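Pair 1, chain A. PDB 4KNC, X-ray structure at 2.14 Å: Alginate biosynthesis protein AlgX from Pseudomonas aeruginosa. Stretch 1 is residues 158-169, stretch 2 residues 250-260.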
# COMPACT_ATOMS: atom_id res chain seq x y z
N ARG A 158 -15.81 6.23 -10.98
CA ARG A 158 -15.72 5.45 -12.22
C ARG A 158 -14.81 4.25 -12.02
O ARG A 158 -15.01 3.19 -12.62
CB ARG A 158 -15.23 6.30 -13.41
CG ARG A 158 -16.20 7.44 -13.80
CD ARG A 158 -15.92 8.04 -15.19
NE ARG A 158 -14.75 8.92 -15.25
CZ ARG A 158 -14.77 10.23 -14.96
NH1 ARG A 158 -13.64 10.94 -15.04
NH2 ARG A 158 -15.88 10.82 -14.57
N SER A 159 -13.78 4.41 -11.18
CA SER A 159 -12.91 3.28 -10.89
C SER A 159 -13.63 2.21 -10.06
O SER A 159 -13.51 0.99 -10.30
CB SER A 159 -11.66 3.77 -10.14
OG SER A 159 -10.98 4.73 -10.92
N ALA A 160 -14.37 2.67 -9.07
CA ALA A 160 -15.04 1.76 -8.17
C ALA A 160 -16.15 0.95 -8.88
O ALA A 160 -16.44 -0.19 -8.51
CB ALA A 160 -15.58 2.50 -6.96
N LYS A 161 -16.75 1.53 -9.92
CA LYS A 161 -17.73 0.78 -10.71
C LYS A 161 -17.10 -0.50 -11.34
O LYS A 161 -17.63 -1.62 -11.21
CB LYS A 161 -18.36 1.69 -11.77
CG LYS A 161 -19.63 1.14 -12.38
CD LYS A 161 -20.33 2.20 -13.23
CE LYS A 161 -20.54 3.47 -12.42
N ILE A 162 -15.93 -0.32 -11.95
CA ILE A 162 -15.18 -1.44 -12.51
C ILE A 162 -14.71 -2.44 -11.44
O ILE A 162 -14.88 -3.68 -11.58
CB ILE A 162 -14.00 -0.95 -13.37
CG1 ILE A 162 -14.54 -0.21 -14.60
CG2 ILE A 162 -13.11 -2.12 -13.81
CD1 ILE A 162 -13.44 0.39 -15.47
N VAL A 163 -14.14 -1.91 -10.35
CA VAL A 163 -13.68 -2.81 -9.27
C VAL A 163 -14.84 -3.68 -8.74
O VAL A 163 -14.68 -4.89 -8.54
CB VAL A 163 -13.01 -2.07 -8.09
CG1 VAL A 163 -12.58 -3.08 -7.02
CG2 VAL A 163 -11.81 -1.26 -8.58
N ALA A 164 -16.00 -3.04 -8.55
CA ALA A 164 -17.20 -3.72 -8.10
C ALA A 164 -17.54 -4.88 -9.03
O ALA A 164 -17.89 -5.98 -8.57
CB ALA A 164 -18.37 -2.75 -8.02
N GLU A 165 -17.44 -4.63 -10.34
CA GLU A 165 -17.67 -5.75 -11.26
C GLU A 165 -16.69 -6.90 -11.00
O GLU A 165 -17.11 -8.05 -10.98
CB GLU A 165 -17.66 -5.30 -12.72
CG GLU A 165 -18.87 -4.44 -13.04
CD GLU A 165 -20.17 -5.13 -12.65
OE1 GLU A 165 -20.44 -6.21 -13.23
OE2 GLU A 165 -20.91 -4.62 -11.77
N THR A 166 -15.41 -6.60 -10.77
CA THR A 166 -14.50 -7.70 -10.38
C THR A 166 -14.89 -8.40 -9.07
O THR A 166 -14.86 -9.63 -8.98
CB THR A 166 -13.02 -7.24 -10.32
OG1 THR A 166 -12.56 -6.95 -11.63
CG2 THR A 166 -12.13 -8.31 -9.72
N LEU A 167 -15.28 -7.63 -8.05
CA LEU A 167 -15.67 -8.20 -6.75
C LEU A 167 -16.77 -9.23 -6.91
O LEU A 167 -16.75 -10.29 -6.27
CB LEU A 167 -16.14 -7.11 -5.79
CG LEU A 167 -15.11 -6.07 -5.37
CD1 LEU A 167 -15.75 -5.10 -4.39
CD2 LEU A 167 -13.89 -6.77 -4.75
N LYS A 168 -17.74 -8.91 -7.77
CA LYS A 168 -18.84 -9.85 -8.00
C LYS A 168 -18.39 -11.20 -8.56
O LYS A 168 -19.11 -12.19 -8.41
CB LYS A 168 -19.91 -9.21 -8.89
CG LYS A 168 -20.68 -8.09 -8.17
CD LYS A 168 -21.60 -7.34 -9.13
CE LYS A 168 -22.36 -6.23 -8.44
NZ LYS A 168 -23.03 -5.33 -9.44
N GLN A 169 -17.22 -11.27 -9.19
CA GLN A 169 -16.70 -12.53 -9.74
C GLN A 169 -15.96 -13.37 -8.70
O GLN A 169 -15.67 -14.56 -8.92
CB GLN A 169 -15.72 -12.27 -10.90
CG GLN A 169 -16.31 -11.57 -12.13
CD GLN A 169 -15.23 -10.98 -13.03
OE1 GLN A 169 -14.03 -11.16 -12.79
NE2 GLN A 169 -15.65 -10.27 -14.07
N ASN A 250 -13.82 9.26 -1.29
CA ASN A 250 -14.94 8.33 -1.16
C ASN A 250 -14.85 7.04 -2.01
O ASN A 250 -15.86 6.49 -2.42
CB ASN A 250 -16.28 9.04 -1.42
CG ASN A 250 -17.47 8.26 -0.86
OD1 ASN A 250 -17.44 7.83 0.28
ND2 ASN A 250 -18.51 8.02 -1.69
N PHE A 251 -13.63 6.56 -2.26
CA PHE A 251 -13.44 5.33 -3.02
C PHE A 251 -14.14 4.14 -2.35
O PHE A 251 -14.88 3.40 -3.01
CB PHE A 251 -11.94 5.05 -3.22
CG PHE A 251 -11.63 3.79 -4.01
CD1 PHE A 251 -12.18 3.58 -5.27
CD2 PHE A 251 -10.74 2.85 -3.51
CE1 PHE A 251 -11.87 2.43 -6.00
CE2 PHE A 251 -10.42 1.70 -4.24
CZ PHE A 251 -11.00 1.49 -5.49
N ALA A 252 -13.96 3.99 -1.04
CA ALA A 252 -14.67 2.92 -0.31
C ALA A 252 -16.20 3.03 -0.40
O ALA A 252 -16.90 2.04 -0.55
CB ALA A 252 -14.23 2.88 1.14
N GLY A 253 -16.72 4.26 -0.30
CA GLY A 253 -18.16 4.47 -0.40
C GLY A 253 -18.72 4.09 -1.76
O GLY A 253 -19.78 3.46 -1.86
N PHE A 254 -18.02 4.47 -2.83
CA PHE A 254 -18.47 4.07 -4.16
C PHE A 254 -18.36 2.55 -4.34
O PHE A 254 -19.21 1.94 -4.99
CB PHE A 254 -17.69 4.81 -5.24
CG PHE A 254 -17.90 6.31 -5.21
CD1 PHE A 254 -19.19 6.85 -5.21
CD2 PHE A 254 -16.82 7.18 -5.16
CE1 PHE A 254 -19.39 8.24 -5.18
CE2 PHE A 254 -17.01 8.56 -5.12
CZ PHE A 254 -18.30 9.08 -5.14
N LEU A 255 -17.33 1.93 -3.76
CA LEU A 255 -17.25 0.48 -3.78
C LEU A 255 -18.50 -0.13 -3.14
O LEU A 255 -19.08 -1.07 -3.69
CB LEU A 255 -16.01 -0.03 -3.07
CG LEU A 255 -14.68 0.18 -3.81
CD1 LEU A 255 -13.49 -0.12 -2.89
CD2 LEU A 255 -14.61 -0.70 -5.05
N GLU A 256 -18.92 0.40 -2.00
CA GLU A 256 -20.12 -0.14 -1.36
C GLU A 256 -21.35 0.08 -2.23
O GLU A 256 -22.18 -0.82 -2.39
CB GLU A 256 -20.36 0.48 0.01
CG GLU A 256 -19.27 0.19 1.03
CD GLU A 256 -19.38 1.07 2.25
OE1 GLU A 256 -19.89 2.20 2.10
OE2 GLU A 256 -18.98 0.63 3.35
N GLU A 257 -21.46 1.28 -2.80
CA GLU A 257 -22.63 1.62 -3.60
C GLU A 257 -22.76 0.64 -4.76
O GLU A 257 -23.82 0.06 -4.97
CB GLU A 257 -22.56 3.06 -4.13
CG GLU A 257 -23.74 3.35 -5.03
CD GLU A 257 -23.68 4.70 -5.71
OE1 GLU A 257 -22.80 5.52 -5.37
OE2 GLU A 257 -24.54 4.92 -6.59
N PHE A 258 -21.68 0.44 -5.49
CA PHE A 258 -21.74 -0.42 -6.67
C PHE A 258 -21.66 -1.92 -6.40
O PHE A 258 -22.02 -2.70 -7.26
CB PHE A 258 -20.68 -0.01 -7.70
CG PHE A 258 -20.82 1.42 -8.15
CD1 PHE A 258 -21.99 1.85 -8.74
CD2 PHE A 258 -19.79 2.32 -7.96
CE1 PHE A 258 -22.13 3.17 -9.15
CE2 PHE A 258 -19.93 3.64 -8.37
CZ PHE A 258 -21.10 4.06 -8.96
N SER A 259 -21.19 -2.33 -5.22
CA SER A 259 -21.07 -3.76 -4.92
C SER A 259 -22.19 -4.27 -4.02
O SER A 259 -22.51 -5.44 -4.05
CB SER A 259 -19.73 -4.10 -4.27
OG SER A 259 -19.71 -3.70 -2.91
N GLY A 260 -22.77 -3.39 -3.21
CA GLY A 260 -23.78 -3.81 -2.26
C GLY A 260 -23.21 -4.42 -0.98
O GLY A 260 -23.95 -4.89 -0.13

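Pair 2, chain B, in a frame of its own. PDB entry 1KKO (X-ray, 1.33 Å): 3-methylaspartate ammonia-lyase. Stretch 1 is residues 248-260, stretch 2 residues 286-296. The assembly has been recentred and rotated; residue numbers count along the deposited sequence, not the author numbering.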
# COMPACT_ATOMS: atom_id res chain seq x y z
N ASP B 248 -21.50 18.46 -27.02
CA ASP B 248 -21.04 19.61 -27.80
C ASP B 248 -20.47 20.74 -26.92
O ASP B 248 -20.54 21.91 -27.30
CB ASP B 248 -22.22 20.16 -28.63
CG ASP B 248 -22.95 19.08 -29.44
OD1 ASP B 248 -24.17 18.86 -29.23
OD2 ASP B 248 -22.41 18.40 -30.31
N MSE B 249 -19.92 20.39 -25.76
CA MSE B 249 -19.36 21.38 -24.82
C MSE B 249 -20.38 22.44 -24.39
O MSE B 249 -20.01 23.57 -24.04
CB MSE B 249 -18.14 22.07 -25.43
CG MSE B 249 -17.09 21.10 -25.94
SE MSE B 249 -16.39 19.91 -24.57
CE MSE B 249 -15.29 21.12 -23.65
N ASP B 250 -21.64 22.06 -24.40
CA ASP B 250 -22.74 22.94 -24.02
C ASP B 250 -22.98 22.78 -22.52
O ASP B 250 -23.48 21.74 -22.09
CB ASP B 250 -23.99 22.52 -24.80
CG ASP B 250 -25.15 23.45 -24.60
OD1 ASP B 250 -25.23 24.10 -23.54
OD2 ASP B 250 -26.05 23.58 -25.46
N PRO B 251 -22.66 23.79 -21.72
CA PRO B 251 -22.79 23.66 -20.26
C PRO B 251 -24.21 23.33 -19.82
O PRO B 251 -24.42 22.62 -18.83
CB PRO B 251 -22.38 25.03 -19.71
CG PRO B 251 -21.97 25.87 -20.85
CD PRO B 251 -22.19 25.12 -22.13
N VAL B 252 -25.19 23.88 -20.52
CA VAL B 252 -26.58 23.63 -20.20
C VAL B 252 -26.97 22.15 -20.42
O VAL B 252 -27.62 21.55 -19.57
CB VAL B 252 -27.50 24.60 -20.98
CG1 VAL B 252 -28.95 24.19 -20.86
CG2 VAL B 252 -27.29 26.02 -20.45
N ARG B 253 -26.56 21.58 -21.54
CA ARG B 253 -26.87 20.18 -21.82
C ARG B 253 -26.09 19.28 -20.85
O ARG B 253 -26.59 18.24 -20.41
CB ARG B 253 -26.54 19.83 -23.27
CG ARG B 253 -27.52 20.43 -24.29
CD ARG B 253 -27.06 20.34 -25.73
NE ARG B 253 -26.92 18.97 -26.20
CZ ARG B 253 -26.15 18.61 -27.21
NH1 ARG B 253 -25.43 19.53 -27.86
NH2 ARG B 253 -26.07 17.34 -27.58
N CYS B 254 -24.88 19.69 -20.53
CA CYS B 254 -24.07 18.96 -19.56
C CYS B 254 -24.78 18.93 -18.22
O CYS B 254 -24.92 17.87 -17.60
CB CYS B 254 -22.69 19.60 -19.42
SG CYS B 254 -21.58 19.33 -20.82
N ALA B 255 -25.26 20.09 -17.78
CA ALA B 255 -25.95 20.19 -16.50
C ALA B 255 -27.23 19.37 -16.48
O ALA B 255 -27.54 18.72 -15.49
CB ALA B 255 -26.24 21.64 -16.17
N GLU B 256 -27.98 19.40 -17.58
CA GLU B 256 -29.20 18.61 -17.66
C GLU B 256 -28.90 17.14 -17.43
O GLU B 256 -29.60 16.47 -16.68
CB GLU B 256 -29.86 18.79 -19.04
CG GLU B 256 -31.05 17.86 -19.26
CD GLU B 256 -31.57 17.91 -20.69
OE1 GLU B 256 -30.80 18.27 -21.60
OE2 GLU B 256 -32.76 17.58 -20.89
N TYR B 257 -27.87 16.63 -18.11
CA TYR B 257 -27.51 15.23 -17.98
C TYR B 257 -27.04 14.91 -16.56
O TYR B 257 -27.46 13.92 -15.97
CB TYR B 257 -26.41 14.85 -18.98
CG TYR B 257 -25.84 13.49 -18.68
CD1 TYR B 257 -26.57 12.34 -18.94
CD2 TYR B 257 -24.60 13.36 -18.07
CE1 TYR B 257 -26.07 11.09 -18.65
CE2 TYR B 257 -24.09 12.11 -17.77
CZ TYR B 257 -24.82 10.98 -18.06
OH TYR B 257 -24.30 9.74 -17.76
N ILE B 258 -26.15 15.73 -16.02
CA ILE B 258 -25.64 15.52 -14.67
C ILE B 258 -26.79 15.50 -13.67
O ILE B 258 -26.86 14.64 -12.80
CB ILE B 258 -24.61 16.61 -14.33
CG1 ILE B 258 -23.32 16.40 -15.13
CG2 ILE B 258 -24.29 16.60 -12.84
CD1 ILE B 258 -22.44 17.60 -15.17
N ALA B 259 -27.72 16.44 -13.81
CA ALA B 259 -28.87 16.49 -12.91
C ALA B 259 -29.71 15.22 -13.00
O ALA B 259 -30.26 14.75 -12.00
CB ALA B 259 -29.72 17.72 -13.22
N SER B 260 -29.81 14.66 -14.21
CA SER B 260 -30.60 13.46 -14.43
C SER B 260 -30.04 12.23 -13.72
O SER B 260 -30.73 11.24 -13.55
CB SER B 260 -30.75 13.18 -15.94
OG SER B 260 -29.61 12.54 -16.49
N ARG B 286 -14.69 29.21 -16.69
CA ARG B 286 -15.94 29.69 -17.26
C ARG B 286 -16.93 28.56 -17.52
O ARG B 286 -18.12 28.67 -17.24
CB ARG B 286 -15.67 30.46 -18.55
CG ARG B 286 -15.31 31.90 -18.29
CD ARG B 286 -15.22 32.72 -19.55
NE ARG B 286 -14.04 32.34 -20.31
CZ ARG B 286 -12.84 32.89 -20.16
NH1 ARG B 286 -11.83 32.46 -20.92
NH2 ARG B 286 -12.63 33.85 -19.27
N MSE B 287 -16.44 27.44 -18.02
CA MSE B 287 -17.29 26.31 -18.31
C MSE B 287 -17.92 25.71 -17.05
O MSE B 287 -19.11 25.42 -17.01
CB MSE B 287 -16.47 25.25 -19.00
CG MSE B 287 -17.19 23.96 -19.15
SE MSE B 287 -18.54 24.01 -20.49
CE MSE B 287 -17.85 25.32 -21.68
N LEU B 288 -17.12 25.49 -16.02
CA LEU B 288 -17.66 24.93 -14.79
C LEU B 288 -18.68 25.89 -14.18
O LEU B 288 -19.71 25.46 -13.67
CB LEU B 288 -16.56 24.63 -13.79
CG LEU B 288 -15.56 23.54 -14.20
CD1 LEU B 288 -14.61 23.29 -13.03
CD2 LEU B 288 -16.26 22.27 -14.60
N THR B 289 -18.38 27.19 -14.23
CA THR B 289 -19.30 28.20 -13.68
C THR B 289 -20.66 28.08 -14.35
O THR B 289 -21.69 28.10 -13.70
CB THR B 289 -18.72 29.60 -13.89
OG1 THR B 289 -17.48 29.73 -13.16
CG2 THR B 289 -19.64 30.68 -13.30
N ALA B 290 -20.65 27.95 -15.67
CA ALA B 290 -21.88 27.80 -16.42
C ALA B 290 -22.64 26.52 -16.08
O ALA B 290 -23.86 26.53 -15.97
CB ALA B 290 -21.60 27.87 -17.90
N ILE B 291 -21.94 25.40 -15.89
CA ILE B 291 -22.62 24.17 -15.49
C ILE B 291 -23.24 24.34 -14.11
O ILE B 291 -24.38 23.92 -13.88
CB ILE B 291 -21.66 22.96 -15.52
CG1 ILE B 291 -21.17 22.70 -16.95
CG2 ILE B 291 -22.34 21.72 -14.95
CD1 ILE B 291 -20.00 21.72 -17.03
N THR B 292 -22.49 24.93 -13.18
CA THR B 292 -22.97 25.16 -11.83
C THR B 292 -24.24 26.02 -11.87
O THR B 292 -25.23 25.70 -11.21
CB THR B 292 -21.86 25.83 -11.01
OG1 THR B 292 -20.75 24.92 -10.90
CG2 THR B 292 -22.28 26.07 -9.56
N LYS B 293 -24.20 27.08 -12.67
CA LYS B 293 -25.36 27.97 -12.82
C LYS B 293 -26.59 27.19 -13.25
O LYS B 293 -27.68 27.36 -12.69
CB LYS B 293 -25.05 29.06 -13.85
CG LYS B 293 -26.13 30.14 -13.95
CD LYS B 293 -25.89 31.06 -15.14
CE LYS B 293 -26.94 32.16 -15.21
NZ LYS B 293 -26.90 32.90 -16.50
N GLU B 294 -26.45 26.34 -14.26
CA GLU B 294 -27.59 25.57 -14.73
C GLU B 294 -28.07 24.51 -13.72
O GLU B 294 -29.27 24.28 -13.59
CB GLU B 294 -27.31 24.94 -16.10
CG GLU B 294 -28.46 24.13 -16.68
CD GLU B 294 -29.67 24.97 -17.09
OE1 GLU B 294 -29.62 26.21 -17.02
OE2 GLU B 294 -30.69 24.35 -17.48
N LEU B 295 -27.15 23.88 -12.99
CA LEU B 295 -27.53 22.90 -11.98
C LEU B 295 -28.43 23.55 -10.94
O LEU B 295 -29.46 22.99 -10.53
CB LEU B 295 -26.29 22.30 -11.31
CG LEU B 295 -25.56 21.26 -12.16
CD1 LEU B 295 -24.25 20.86 -11.49
CD2 LEU B 295 -26.42 20.05 -12.40
N THR B 296 -28.02 24.73 -10.51
CA THR B 296 -28.79 25.52 -9.56
C THR B 296 -30.16 25.87 -10.15
O THR B 296 -31.19 25.68 -9.50
CB THR B 296 -28.03 26.79 -9.23
OG1 THR B 296 -26.82 26.46 -8.53
CG2 THR B 296 -28.81 27.66 -8.25

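Pair 1 and pair 2 place two helices across each other in nearly the same way: the axes approach to 8.3 Å in pair 1 and 8.1 Å in pair 2, at signed crossing angles of -49° and -51°. Fourteen central residues superpose with an RMSD of 0.3 Å, and the buried areas, 528 and 536 Å², are almost equal. Neither contact has a hydrogen bond between its stretches among the modelled atoms, and the close contacts are largely between apolar side-chain atoms.

One rule is a compact residue on the first helix at a close backbone approach: Ala160(A) matches Pro251(B), and the CA atoms of Ala160(A) and Leu255(A) are 5.1 Å apart, those of Pro251(B) and Ile291(B) 4.8 Å. Ala160(A) sits as a knob among Phe251(A), Phe254(A), Leu255(A) and Phe258(A), its CB 3.6 Å from CB of Phe254(A). In pair 2 the position matching Phe254(A) is Ala290(B), whose CB lies 3.5 Å from CB of Pro251(B). The large ring of Phe254(A) is accommodated because its end leads away from the contact.

One turn on, Ala164(A) and Ala255(B) coincide, alanine in both; the CA atoms of Ala164(A) and Ser259(A) are 5.0 Å apart. Each alanine meets the beginning of a longer side chain: CB of Ala164(A) is 3.6 Å from CB of Phe258(A), and CB of Ala255(B) 3.4 Å from CG of Glu294(B). Those two partners match each other but finish differently. The ring of Phe258(A) takes CE of Lys161(A) over one face, 4.0 Å from the ring centroid, a CH-pi contact. Glu294(B) instead brings OE2 to 3.8 Å from CG1 of Val252(B), the counterpart of Lys161(A).

Leu255(A) and Ile291(B) are near-equivalent fillers. CD2 of Leu255(A) reaches CG1 of Val163(A) at 3.7 Å; CD1 of Ile291(B) reaches CB of the matching Cys254(B) at 4.2 Å. Ile291(B) is itself a knob, held among Pro251(B), Cys254(B), Ala255(B) and Ile258(B).

Phe251(A) and selenomethionine Met287(B) match as well, both with chi1 t. CE1 of Phe251(A) lies 3.8 Å from CB of Ala160(A), while SE of Met287(B) lies 3.9 Å from CG of Pro251(B).

At the far end, Leu167(A) matches Ile258(B), and Ser259(A) matches Leu295(B). CD1 of Leu167(A) approaches CB of Ser259(A) at 4.1 Å, and OG of Ser259(A) donates to O of Leu255(A) at 2.8 Å, within its own helix. In pair 2 the partner is bulkier: CD2 of Leu295(B) lies 4.1 Å from CG2 of Ile258(B).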